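Local coordinates for PHD finger protein 3 (Homo sapiens, PDB 6IC9) that reads the phosphorylated C-terminal domain of RNA polymerase II through its SPOC domain and so regulates neuronal gene expression, at residues E43-P57 with Y97-M111. Numbering follows the deposited sequence.
Sequences EDLPDSIQVGGRISP and YFSSRKRYGVAANNM
Pro57 of segment 43-57 seats its ring on one face of Tyr104, CB standing 3.9 Å from the ring centroid in a CH-pi contact, a bump at the start of helix 57-70 resting on a flat ring of the neighbouring strand. Next to it, CG2 of Ile55 presses snugly on CG2 of Val106, 3.5 Å away, the two side chains crossing at about a right angle. Strands 48-55 and 104-107 run antiparallel here within the beta-barrel of the SPOC domain, and a classic beta bulge sets Gly52 and Gly53 together opposite Val106. The methyl of Ala108 occupies the place a side chain on Gly52 would need, CB to CA 3.7 Å. Beyond the strand, Asn109 turns its amide back, with CG lodged between backbone N and carbonyl carbon (chi1 67°): ND2 gives a bond of 2.8 Å to Ser48 O, while OD1 takes Gln50 N from above its carbonyl plane. With an alanine in its place, both backbone groups would probably lose these partners and a gap open beside Pro46. On the face opposite Ile55 and Val106, extended Arg54 lays CB against the edge of Phe98 and brings NH1 to Tyr97 OH at 2.9 Å, while its NH2 bonds a modified side chain of the bound peptide.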
loop_
_atom_site.group_PDB
_atom_site.type_symbol
_atom_site.label_atom_id
_atom_site.label_comp_id
_atom_site.label_asym_id
_atom_site.label_seq_id
_atom_site.Cartn_x
_atom_site.Cartn_y
_atom_site.Cartn_z
ATOM N N GLU A 43 -2.453 0.021 -15.335
ATOM C CA GLU A 43 -3.662 0.724 -15.771
ATOM C C GLU A 43 -4.584 1.076 -14.625
ATOM O O GLU A 43 -5.433 1.957 -14.768
ATOM C CB GLU A 43 -4.454 -0.152 -16.769
ATOM C CG GLU A 43 -3.569 -0.780 -17.799
ATOM C CD GLU A 43 -4.161 -2.038 -18.421
ATOM O OE1 GLU A 43 -5.403 -2.217 -18.422
ATOM O OE2 GLU A 43 -3.354 -2.850 -18.899
ATOM N N ASP A 44 -4.442 0.412 -13.497
ATOM C CA ASP A 44 -5.383 0.551 -12.400
ATOM C C ASP A 44 -4.929 1.541 -11.329
ATOM O O ASP A 44 -5.694 1.805 -10.399
ATOM C CB ASP A 44 -5.578 -0.819 -11.727
ATOM C CG ASP A 44 -6.461 -1.769 -12.541
ATOM O OD1 ASP A 44 -7.065 -1.314 -13.540
ATOM O OD2 ASP A 44 -6.542 -2.967 -12.153
ATOM N N LEU A 45 -3.681 2.030 -11.394
ATOM C CA LEU A 45 -3.211 3.006 -10.412
ATOM C C LEU A 45 -3.128 4.373 -11.071
ATOM O O LEU A 45 -2.689 4.469 -12.231
ATOM C CB LEU A 45 -1.837 2.614 -9.857
ATOM C CG LEU A 45 -1.889 1.345 -8.987
ATOM C CD1 LEU A 45 -0.511 0.846 -8.763
ATOM C CD2 LEU A 45 -2.638 1.566 -7.631
ATOM N N PRO A 46 -3.591 5.423 -10.390
ATOM C CA PRO A 46 -3.496 6.782 -10.952
ATOM C C PRO A 46 -2.039 7.224 -11.068
ATOM O O PRO A 46 -1.116 6.585 -10.541
ATOM C CB PRO A 46 -4.266 7.642 -9.949
ATOM C CG PRO A 46 -4.018 6.899 -8.592
ATOM C CD PRO A 46 -3.992 5.407 -8.964
ATOM N N ASP A 47 -1.834 8.359 -11.784
ATOM C CA ASP A 47 -0.499 8.969 -11.850
ATOM C C ASP A 47 0.034 9.342 -10.462
ATOM O O ASP A 47 1.245 9.361 -10.240
ATOM C CB ASP A 47 -0.546 10.271 -12.711
ATOM C CG ASP A 47 -0.628 10.006 -14.203
ATOM O OD1 ASP A 47 -0.597 8.846 -14.630
ATOM O OD2 ASP A 47 -0.713 11.005 -14.963
ATOM N N SER A 48 -0.838 9.790 -9.577
ATOM C CA SER A 48 -0.474 10.241 -8.245
ATOM C C SER A 48 -1.476 9.627 -7.294
ATOM O O SER A 48 -2.669 9.887 -7.420
ATOM C CB SER A 48 -0.501 11.764 -8.123
ATOM O OG SER A 48 -0.229 12.111 -6.779
ATOM N N ILE A 49 -0.996 8.766 -6.395
ATOM C CA ILE A 49 -1.832 8.202 -5.341
ATOM C C ILE A 49 -1.963 9.237 -4.243
ATOM O O ILE A 49 -0.959 9.590 -3.613
ATOM C CB ILE A 49 -1.210 6.921 -4.772
ATOM C CG1 ILE A 49 -1.089 5.872 -5.858
ATOM C CG2 ILE A 49 -2.037 6.443 -3.512
ATOM C CD1 ILE A 49 -0.268 4.659 -5.436
ATOM N N GLN A 50 -3.195 9.717 -4.005
ATOM C CA GLN A 50 -3.470 10.743 -3.001
ATOM C C GLN A 50 -3.755 10.069 -1.674
ATOM O O GLN A 50 -4.738 9.345 -1.552
ATOM C CB GLN A 50 -4.691 11.591 -3.372
ATOM C CG GLN A 50 -4.500 12.335 -4.683
ATOM C CD GLN A 50 -3.355 13.347 -4.625
ATOM O OE1 GLN A 50 -3.141 14.058 -3.604
ATOM N NE2 GLN A 50 -2.605 13.417 -5.719
ATOM N N VAL A 51 -2.917 10.309 -0.686
ATOM C CA VAL A 51 -3.171 9.710 0.627
ATOM C C VAL A 51 -4.128 10.630 1.387
ATOM O O VAL A 51 -3.779 11.772 1.723
ATOM C CB VAL A 51 -1.861 9.506 1.389
ATOM C CG1 VAL A 51 -2.135 8.816 2.739
ATOM C CG2 VAL A 51 -0.870 8.739 0.523
ATOM N N GLY A 52 -5.343 10.163 1.591
ATOM C CA GLY A 52 -6.435 10.913 2.166
ATOM C C GLY A 52 -6.615 10.806 3.646
ATOM O O GLY A 52 -7.435 11.531 4.213
ATOM N N GLY A 53 -5.928 9.886 4.307
ATOM C CA GLY A 53 -6.188 9.707 5.717
ATOM C C GLY A 53 -5.427 8.535 6.280
ATOM O O GLY A 53 -4.559 7.939 5.620
ATOM N N ARG A 54 -5.765 8.215 7.506
ATOM C CA ARG A 54 -5.054 7.162 8.198
ATOM C C ARG A 54 -6.044 6.259 8.903
ATOM O O ARG A 54 -7.187 6.645 9.209
ATOM C CB ARG A 54 -4.046 7.742 9.187
ATOM C CG ARG A 54 -4.697 8.621 10.208
ATOM C CD ARG A 54 -3.706 9.521 10.954
ATOM N NE ARG A 54 -4.430 10.256 11.991
ATOM C CZ ARG A 54 -3.935 11.292 12.666
ATOM N NH1 ARG A 54 -2.708 11.738 12.411
ATOM N NH2 ARG A 54 -4.662 11.870 13.625
ATOM N N ILE A 55 -5.606 5.036 9.165
ATOM C CA ILE A 55 -6.536 4.034 9.672
ATOM C C ILE A 55 -5.776 3.077 10.589
ATOM O O ILE A 55 -4.590 2.811 10.389
ATOM C CB ILE A 55 -7.205 3.311 8.463
ATOM C CG1 ILE A 55 -8.403 2.433 8.902
ATOM C CG2 ILE A 55 -6.157 2.504 7.634
ATOM C CD1 ILE A 55 -9.217 1.857 7.664
ATOM N N SER A 56 -6.472 2.537 11.594
ATOM C CA SER A 56 -5.861 1.585 12.507
ATOM C C SER A 56 -5.547 0.264 11.798
ATOM O O SER A 56 -6.340 -0.203 10.980
ATOM C CB SER A 56 -6.812 1.358 13.672
ATOM O OG SER A 56 -6.669 0.052 14.146
ATOM N N PRO A 57 -4.387 -0.341 12.055
ATOM C CA PRO A 57 -4.064 -1.612 11.382
ATOM C C PRO A 57 -5.065 -2.721 11.681
ATOM O O PRO A 57 -5.403 -3.492 10.788
ATOM C CB PRO A 57 -2.663 -1.954 11.921
ATOM C CG PRO A 57 -2.063 -0.573 12.209
ATOM C CD PRO A 57 -3.229 0.228 12.775
ATOM N N TYR A 97 6.032 8.952 9.337
ATOM C CA TYR A 97 4.715 9.468 9.711
ATOM C C TYR A 97 3.828 8.339 10.202
ATOM O O TYR A 97 3.215 8.419 11.278
ATOM C CB TYR A 97 4.060 10.174 8.499
ATOM C CG TYR A 97 2.666 10.649 8.860
ATOM C CD1 TYR A 97 2.470 11.920 9.329
ATOM C CD2 TYR A 97 1.552 9.775 8.779
ATOM C CE1 TYR A 97 1.214 12.351 9.716
ATOM C CE2 TYR A 97 0.296 10.179 9.189
ATOM C CZ TYR A 97 0.136 11.488 9.635
ATOM O OH TYR A 97 -1.122 11.887 10.036
ATOM N N PHE A 98 3.701 7.289 9.386
ATOM C CA PHE A 98 2.793 6.202 9.730
ATOM C C PHE A 98 3.415 5.247 10.735
ATOM O O PHE A 98 2.701 4.672 11.585
ATOM C CB PHE A 98 2.392 5.422 8.456
ATOM C CG PHE A 98 1.428 6.178 7.617
ATOM C CD1 PHE A 98 0.152 6.412 8.099
ATOM C CD2 PHE A 98 1.832 6.773 6.421
ATOM C CE1 PHE A 98 -0.754 7.180 7.376
ATOM C CE2 PHE A 98 0.917 7.539 5.680
ATOM C CZ PHE A 98 -0.368 7.754 6.181
ATOM N N SER A 99 4.736 5.013 10.643
ATOM C CA SER A 99 5.357 4.082 11.588
ATOM C C SER A 99 5.230 4.592 13.013
ATOM O O SER A 99 4.888 3.828 13.925
ATOM C CB SER A 99 6.839 3.895 11.246
ATOM O OG SER A 99 7.375 2.876 12.054
ATOM N N SER A 100 5.486 5.885 13.212
ATOM C CA SER A 100 5.481 6.464 14.559
ATOM C C SER A 100 4.089 6.429 15.175
ATOM O O SER A 100 3.936 6.136 16.368
ATOM C CB SER A 100 6.018 7.912 14.513
ATOM O OG SER A 100 5.218 8.799 13.710
ATOM N N ARG A 101 3.064 6.653 14.369
ATOM C CA ARG A 101 1.671 6.646 14.808
ATOM C C ARG A 101 1.002 5.270 14.800
ATOM O O ARG A 101 -0.141 5.152 15.287
ATOM C CB ARG A 101 0.880 7.625 13.920
ATOM C CG ARG A 101 1.384 9.074 14.012
ATOM C CD ARG A 101 0.752 10.004 12.985
ATOM N NE ARG A 101 1.129 11.401 13.155
ATOM C CZ ARG A 101 2.324 11.895 12.887
ATOM N NH1 ARG A 101 3.302 11.099 12.418
ATOM N NH2 ARG A 101 2.533 13.184 13.066
ATOM N N LYS A 102 1.688 4.222 14.340
ATOM C CA LYS A 102 1.120 2.882 14.234
ATOM C C LYS A 102 -0.203 2.957 13.485
ATOM O O LYS A 102 -1.257 2.537 13.975
ATOM C CB LYS A 102 0.942 2.232 15.612
ATOM C CG LYS A 102 2.253 2.153 16.397
ATOM C CD LYS A 102 2.009 1.681 17.840
ATOM C CE LYS A 102 3.331 1.614 18.612
ATOM N NZ LYS A 102 4.233 0.615 17.963
ATOM N N ARG A 103 -0.141 3.569 12.300
ATOM C CA ARG A 103 -1.303 3.676 11.435
ATOM C C ARG A 103 -0.891 3.191 10.057
ATOM O O ARG A 103 0.299 3.112 9.733
ATOM C CB ARG A 103 -1.834 5.142 11.345
ATOM C CG ARG A 103 -2.405 5.702 12.698
ATOM C CD ARG A 103 -3.696 4.984 13.080
ATOM N NE ARG A 103 -4.320 5.545 14.286
ATOM C CZ ARG A 103 -4.061 5.115 15.521
ATOM N NH1 ARG A 103 -3.168 4.164 15.708
ATOM N NH2 ARG A 103 -4.665 5.651 16.578
ATOM N N TYR A 104 -1.898 2.917 9.242
ATOM C CA TYR A 104 -1.715 2.772 7.809
ATOM C C TYR A 104 -2.296 3.992 7.093
ATOM O O TYR A 104 -3.206 4.666 7.592
ATOM C CB TYR A 104 -2.407 1.497 7.271
ATOM C CG TYR A 104 -1.883 0.179 7.829
ATOM C CD1 TYR A 104 -0.627 0.099 8.510
ATOM C CD2 TYR A 104 -2.629 -0.996 7.672
ATOM C CE1 TYR A 104 -0.175 -1.116 9.048
ATOM C CE2 TYR A 104 -2.152 -2.222 8.196
ATOM C CZ TYR A 104 -0.931 -2.259 8.874
ATOM O OH TYR A 104 -0.451 -3.454 9.381
ATOM N N GLY A 105 -1.814 4.244 5.883
ATOM C CA GLY A 105 -2.396 5.299 5.044
ATOM C C GLY A 105 -3.553 4.747 4.217
ATOM O O GLY A 105 -3.547 3.573 3.819
ATOM N N VAL A 106 -4.509 5.620 3.887
ATOM C CA VAL A 106 -5.662 5.271 3.039
ATOM C C VAL A 106 -5.616 6.100 1.761
ATOM O O VAL A 106 -5.594 7.339 1.828
ATOM C CB VAL A 106 -6.993 5.513 3.771
ATOM C CG1 VAL A 106 -8.153 4.993 2.887
ATOM C CG2 VAL A 106 -6.977 4.783 5.145
ATOM N N ALA A 107 -5.597 5.427 0.598
ATOM C CA ALA A 107 -5.672 6.148 -0.675
ATOM C C ALA A 107 -7.083 6.690 -0.882
ATOM O O ALA A 107 -8.080 6.006 -0.614
ATOM C CB ALA A 107 -5.284 5.235 -1.872
ATOM N N ALA A 108 -7.173 7.924 -1.390
ATOM C CA ALA A 108 -8.475 8.569 -1.523
ATOM C C ALA A 108 -8.941 8.772 -2.974
ATOM O O ALA A 108 -10.042 9.291 -3.177
ATOM C CB ALA A 108 -8.454 9.924 -0.804
ATOM N N ASN A 109 -8.149 8.422 -3.974
ATOM C CA ASN A 109 -8.491 8.686 -5.383
ATOM C C ASN A 109 -8.361 7.416 -6.204
ATOM O O ASN A 109 -7.752 7.388 -7.279
ATOM C CB ASN A 109 -7.624 9.807 -5.992
ATOM C CG ASN A 109 -6.146 9.404 -6.125
ATOM O OD1 ASN A 109 -5.632 8.624 -5.295
ATOM N ND2 ASN A 109 -5.464 9.927 -7.170
ATOM N N ASN A 110 -8.954 6.331 -5.710
ATOM C CA ASN A 110 -8.786 5.038 -6.368
ATOM C C ASN A 110 -9.410 5.029 -7.760
ATOM O O ASN A 110 -10.427 5.672 -8.023
ATOM C CB ASN A 110 -9.429 3.926 -5.521
ATOM C CG ASN A 110 -8.724 3.758 -4.179
ATOM O OD1 ASN A 110 -7.519 4.025 -4.101
ATOM N ND2 ASN A 110 -9.465 3.353 -3.115
ATOM N N MET A 111 -8.835 4.224 -8.632
ATOM C CA MET A 111 -9.511 4.060 -9.904
ATOM C C MET A 111 -10.581 2.984 -9.794
ATOM O O MET A 111 -10.702 2.272 -8.780
ATOM C CB MET A 111 -8.495 3.767 -11.005
ATOM C CG MET A 111 -7.939 5.126 -11.522
ATOM S SD MET A 111 -6.520 5.013 -12.571
ATOM C CE MET A 111 -7.250 4.460 -14.130
HETATM O O HOH W 1 -6.458 3.171 -8.041
#